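Local structure of M32 carboxypeptidase (Chitinophagaceae bacterium, 7A03) at residues 164-177 and 414-428. The protein is probably a metal-dependent carboxypeptidase of the M32 (Taq) family, removing amino acids from the C-terminal ends of peptides. Residues are numbered along the deposited sequence; the frame is centred on the assembly and turned at random.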
# COMPACT_ATOMS: atom_id res chain seq x y z
N TYR A 164 -3.92 -8.12 -8.11
CA TYR A 164 -3.52 -7.29 -6.99
C TYR A 164 -4.60 -6.31 -6.58
O TYR A 164 -4.53 -5.77 -5.47
CB TYR A 164 -2.19 -6.58 -7.28
CG TYR A 164 -1.00 -7.50 -7.17
CD1 TYR A 164 -0.57 -7.96 -5.92
CD2 TYR A 164 -0.31 -7.93 -8.29
CE1 TYR A 164 0.52 -8.81 -5.81
CE2 TYR A 164 0.77 -8.78 -8.19
CZ TYR A 164 1.18 -9.22 -6.95
OH TYR A 164 2.27 -10.07 -6.86
N GLU A 165 -5.60 -6.11 -7.43
CA GLU A 165 -6.71 -5.21 -7.14
C GLU A 165 -7.89 -5.72 -7.95
O GLU A 165 -7.99 -5.45 -9.15
CB GLU A 165 -6.35 -3.79 -7.52
CG GLU A 165 -7.36 -2.76 -7.10
CD GLU A 165 -7.40 -2.50 -5.59
OE1 GLU A 165 -6.43 -2.83 -4.87
OE2 GLU A 165 -8.41 -1.93 -5.14
N LYS A 166 -8.78 -6.46 -7.29
CA LYS A 166 -9.92 -7.04 -7.98
C LYS A 166 -10.73 -5.95 -8.65
O LYS A 166 -11.12 -4.97 -8.01
CB LYS A 166 -10.79 -7.81 -6.99
CG LYS A 166 -12.00 -8.48 -7.63
CD LYS A 166 -12.71 -9.42 -6.65
CE LYS A 166 -13.88 -10.13 -7.33
NZ LYS A 166 -14.88 -10.66 -6.35
N GLY A 167 -10.94 -6.10 -9.96
CA GLY A 167 -11.65 -5.12 -10.75
C GLY A 167 -10.77 -4.22 -11.59
O GLY A 167 -11.28 -3.61 -12.53
N ALA A 168 -9.48 -4.11 -11.27
CA ALA A 168 -8.62 -3.16 -11.97
C ALA A 168 -8.36 -3.62 -13.40
O ALA A 168 -8.23 -4.82 -13.67
CB ALA A 168 -7.30 -2.99 -11.23
N ASN A 169 -8.29 -2.67 -14.33
CA ASN A 169 -8.08 -3.03 -15.73
C ASN A 169 -7.48 -1.85 -16.48
O ASN A 169 -7.45 -0.71 -16.00
CB ASN A 169 -9.38 -3.52 -16.39
CG ASN A 169 -10.45 -2.45 -16.40
OD1 ASN A 169 -10.40 -1.51 -17.19
ND2 ASN A 169 -11.44 -2.58 -15.52
N VAL A 170 -6.99 -2.16 -17.69
CA VAL A 170 -6.25 -1.19 -18.49
C VAL A 170 -7.12 -0.02 -18.92
O VAL A 170 -6.65 1.11 -18.99
CB VAL A 170 -5.53 -1.88 -19.67
CG1 VAL A 170 -5.19 -0.90 -20.79
CG2 VAL A 170 -4.27 -2.55 -19.18
N ASP A 171 -8.41 -0.26 -19.20
CA ASP A 171 -9.28 0.84 -19.59
C ASP A 171 -9.42 1.86 -18.46
O ASP A 171 -9.19 3.07 -18.64
CB ASP A 171 -10.65 0.27 -19.97
CG ASP A 171 -11.59 1.32 -20.53
OD1 ASP A 171 -11.41 1.71 -21.71
OD2 ASP A 171 -12.51 1.74 -19.80
N MET A 172 -9.75 1.36 -17.26
CA MET A 172 -9.91 2.19 -16.08
C MET A 172 -8.61 2.92 -15.74
O MET A 172 -8.61 4.14 -15.49
CB MET A 172 -10.34 1.29 -14.92
CG MET A 172 -10.14 1.86 -13.53
SD MET A 172 -10.09 0.53 -12.31
CE MET A 172 -10.04 1.48 -10.79
N LEU A 173 -7.49 2.20 -15.74
CA LEU A 173 -6.22 2.80 -15.36
C LEU A 173 -5.68 3.74 -16.43
O LEU A 173 -5.04 4.74 -16.10
CB LEU A 173 -5.22 1.71 -14.98
CG LEU A 173 -5.52 1.02 -13.64
CD1 LEU A 173 -4.52 -0.07 -13.31
CD2 LEU A 173 -5.54 2.05 -12.54
N ASP A 174 -5.91 3.45 -17.71
CA ASP A 174 -5.52 4.39 -18.75
C ASP A 174 -6.24 5.71 -18.57
O ASP A 174 -5.63 6.78 -18.69
CB ASP A 174 -5.85 3.83 -20.13
CG ASP A 174 -4.80 2.86 -20.65
OD1 ASP A 174 -3.76 2.64 -19.99
OD2 ASP A 174 -5.03 2.34 -21.77
N THR A 175 -7.54 5.65 -18.27
CA THR A 175 -8.27 6.89 -18.03
C THR A 175 -7.69 7.65 -16.83
O THR A 175 -7.43 8.87 -16.91
CB THR A 175 -9.74 6.55 -17.81
OG1 THR A 175 -10.27 6.03 -19.04
CG2 THR A 175 -10.55 7.79 -17.38
N ILE A 176 -7.46 6.95 -15.72
CA ILE A 176 -6.94 7.61 -14.53
C ILE A 176 -5.56 8.21 -14.79
O ILE A 176 -5.28 9.35 -14.39
CB ILE A 176 -6.93 6.65 -13.32
CG1 ILE A 176 -8.36 6.44 -12.85
CG2 ILE A 176 -6.09 7.21 -12.19
CD1 ILE A 176 -8.54 5.27 -11.92
N PHE A 177 -4.67 7.47 -15.44
CA PHE A 177 -3.31 7.97 -15.60
C PHE A 177 -3.21 9.04 -16.67
O PHE A 177 -2.33 9.91 -16.59
CB PHE A 177 -2.31 6.84 -15.81
CG PHE A 177 -2.01 6.06 -14.55
CD1 PHE A 177 -1.39 6.67 -13.46
CD2 PHE A 177 -2.35 4.72 -14.45
CE1 PHE A 177 -1.12 5.95 -12.29
CE2 PHE A 177 -2.09 4.00 -13.28
CZ PHE A 177 -1.47 4.62 -12.21
N GLY A 414 8.29 -11.02 -8.82
CA GLY A 414 7.20 -11.42 -9.68
C GLY A 414 5.94 -10.62 -9.50
O GLY A 414 4.88 -11.04 -9.96
N SER A 415 6.02 -9.46 -8.84
CA SER A 415 4.84 -8.66 -8.51
C SER A 415 4.57 -7.67 -9.64
O SER A 415 4.98 -6.51 -9.60
CB SER A 415 4.98 -7.99 -7.14
OG SER A 415 5.56 -8.85 -6.17
N PHE A 416 3.90 -8.17 -10.66
CA PHE A 416 3.44 -7.38 -11.80
C PHE A 416 1.96 -7.10 -11.62
O PHE A 416 1.18 -8.00 -11.29
CB PHE A 416 3.69 -8.15 -13.11
CG PHE A 416 5.13 -8.11 -13.57
CD1 PHE A 416 6.10 -8.86 -12.92
CD2 PHE A 416 5.52 -7.31 -14.63
CE1 PHE A 416 7.42 -8.83 -13.33
CE2 PHE A 416 6.83 -7.27 -15.05
CZ PHE A 416 7.78 -8.02 -14.40
N GLY A 417 1.56 -5.85 -11.87
CA GLY A 417 0.23 -5.40 -11.59
C GLY A 417 0.05 -4.81 -10.21
O GLY A 417 -1.08 -4.46 -9.84
N TYR A 418 1.13 -4.68 -9.43
CA TYR A 418 1.10 -4.22 -8.05
C TYR A 418 1.17 -2.70 -7.96
O TYR A 418 0.40 -2.07 -7.22
CB TYR A 418 2.29 -4.83 -7.30
CG TYR A 418 2.27 -4.70 -5.79
CD1 TYR A 418 2.48 -3.49 -5.16
CD2 TYR A 418 2.07 -5.82 -4.99
CE1 TYR A 418 2.48 -3.38 -3.77
CE2 TYR A 418 2.06 -5.73 -3.61
CZ TYR A 418 2.26 -4.51 -3.01
OH TYR A 418 2.24 -4.43 -1.64
N PHE A 419 2.08 -2.10 -8.71
CA PHE A 419 2.33 -0.67 -8.56
C PHE A 419 1.07 0.21 -8.64
O PHE A 419 0.98 1.17 -7.84
CB PHE A 419 3.38 -0.21 -9.58
CG PHE A 419 4.80 -0.53 -9.20
CD1 PHE A 419 5.36 0.01 -8.05
CD2 PHE A 419 5.58 -1.34 -10.01
CE1 PHE A 419 6.69 -0.29 -7.70
CE2 PHE A 419 6.90 -1.63 -9.67
CZ PHE A 419 7.46 -1.10 -8.52
N PRO A 420 0.11 -0.02 -9.55
CA PRO A 420 -1.03 0.91 -9.62
C PRO A 420 -1.77 1.06 -8.30
O PRO A 420 -2.33 2.14 -8.05
CB PRO A 420 -1.93 0.29 -10.71
CG PRO A 420 -1.00 -0.48 -11.56
CD PRO A 420 0.04 -1.04 -10.62
N THR A 421 -1.76 0.03 -7.44
CA THR A 421 -2.51 0.12 -6.19
C THR A 421 -2.04 1.28 -5.32
O THR A 421 -2.86 1.89 -4.62
CB THR A 421 -2.47 -1.20 -5.41
OG1 THR A 421 -1.13 -1.50 -5.01
CG2 THR A 421 -3.02 -2.33 -6.26
N TYR A 422 -0.75 1.64 -5.38
CA TYR A 422 -0.30 2.78 -4.58
C TYR A 422 -1.07 4.04 -4.97
O TYR A 422 -1.62 4.74 -4.10
CB TYR A 422 1.21 3.03 -4.75
CG TYR A 422 2.12 1.94 -4.24
CD1 TYR A 422 2.43 1.83 -2.89
CD2 TYR A 422 2.71 1.05 -5.12
CE1 TYR A 422 3.29 0.85 -2.43
CE2 TYR A 422 3.56 0.06 -4.68
CZ TYR A 422 3.84 -0.04 -3.33
OH TYR A 422 4.71 -1.02 -2.89
N SER A 423 -1.15 4.32 -6.28
CA SER A 423 -1.88 5.50 -6.71
C SER A 423 -3.36 5.36 -6.43
O SER A 423 -3.99 6.32 -5.99
CB SER A 423 -1.67 5.80 -8.20
OG SER A 423 -0.36 6.29 -8.40
N LEU A 424 -3.91 4.16 -6.62
CA LEU A 424 -5.33 3.99 -6.32
C LEU A 424 -5.58 4.34 -4.86
O LEU A 424 -6.55 5.05 -4.54
CB LEU A 424 -5.76 2.55 -6.63
CG LEU A 424 -5.79 2.11 -8.10
CD1 LEU A 424 -6.19 0.64 -8.23
CD2 LEU A 424 -6.74 2.99 -8.88
N GLY A 425 -4.67 3.92 -3.98
CA GLY A 425 -4.84 4.22 -2.58
C GLY A 425 -4.94 5.72 -2.36
O GLY A 425 -5.88 6.21 -1.73
N SER A 426 -4.00 6.46 -2.97
CA SER A 426 -4.00 7.91 -2.78
C SER A 426 -5.29 8.53 -3.28
O SER A 426 -5.86 9.44 -2.65
CB SER A 426 -2.80 8.51 -3.51
OG SER A 426 -1.57 8.04 -2.96
N PHE A 427 -5.79 8.03 -4.42
CA PHE A 427 -6.95 8.68 -5.01
C PHE A 427 -8.20 8.33 -4.22
O PHE A 427 -9.04 9.21 -3.96
CB PHE A 427 -7.05 8.35 -6.51
CG PHE A 427 -5.80 8.66 -7.28
CD1 PHE A 427 -4.90 9.63 -6.84
CD2 PHE A 427 -5.50 7.98 -8.46
CE1 PHE A 427 -3.73 9.91 -7.55
CE2 PHE A 427 -4.33 8.26 -9.17
CZ PHE A 427 -3.45 9.22 -8.71
N TYR A 428 -8.27 7.09 -3.72
CA TYR A 428 -9.38 6.75 -2.84
C TYR A 428 -9.31 7.58 -1.57
O TYR A 428 -10.34 8.06 -1.07
CB TYR A 428 -9.37 5.26 -2.46
CG TYR A 428 -9.87 4.28 -3.50
CD1 TYR A 428 -11.16 4.38 -4.01
CD2 TYR A 428 -9.07 3.24 -3.94
CE1 TYR A 428 -11.62 3.45 -4.94
CE2 TYR A 428 -9.52 2.33 -4.87
CZ TYR A 428 -10.79 2.44 -5.36
OH TYR A 428 -11.24 1.53 -6.29
O HOH W 1 -9.44 -0.46 -6.92
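Y164 and Y418 bring the two backbones nearest, their CA atoms 5.6 Å apart, and from there the chains run on into helices 170-177 and 420-428, whose axes are inclined at 63° and come no closer than 12.0 Å. Y418 turns an edge onto one face of Y164, a T-shaped pair with planes at 62° and Y418 CD2 3.5 Å from Y164 CE1; its CB sits over the centre of the same face as a CH-pi contact. With chi1 at -168°, the Y418 ring swings away from its own backbone N, which sets CD2 against the Y164 face. F416 O lies in the plane of the Y164 ring, at its edge, 3.2 Å from Y164 CE2, and Y164 OH lies 3.4 Å from S415 CB. A leucine in place of Y164 would probably leave the Y418 edge without its aromatic face and S415 CB without the hydroxyl beside it. In this largely helical M32 fold, the type II turn E165-A168 joins helix 157-164 to helix 170-192, which N169 caps: its OD1 accepts from M172 N. L424 is the apolar centre between the helices, its CD2 lying 4.0 Å from L173 CD2 and also meeting M172 CE and I176 CD1. L173 CD1 packs on the P420 ring, and I176 CG2 meets F427 CE2 at 3.6 Å. Buried E165 slides its CG past L424 CD1; its carboxylate is held by S292 OG and G294 N, while a water bridges OE2 to Y428 OH.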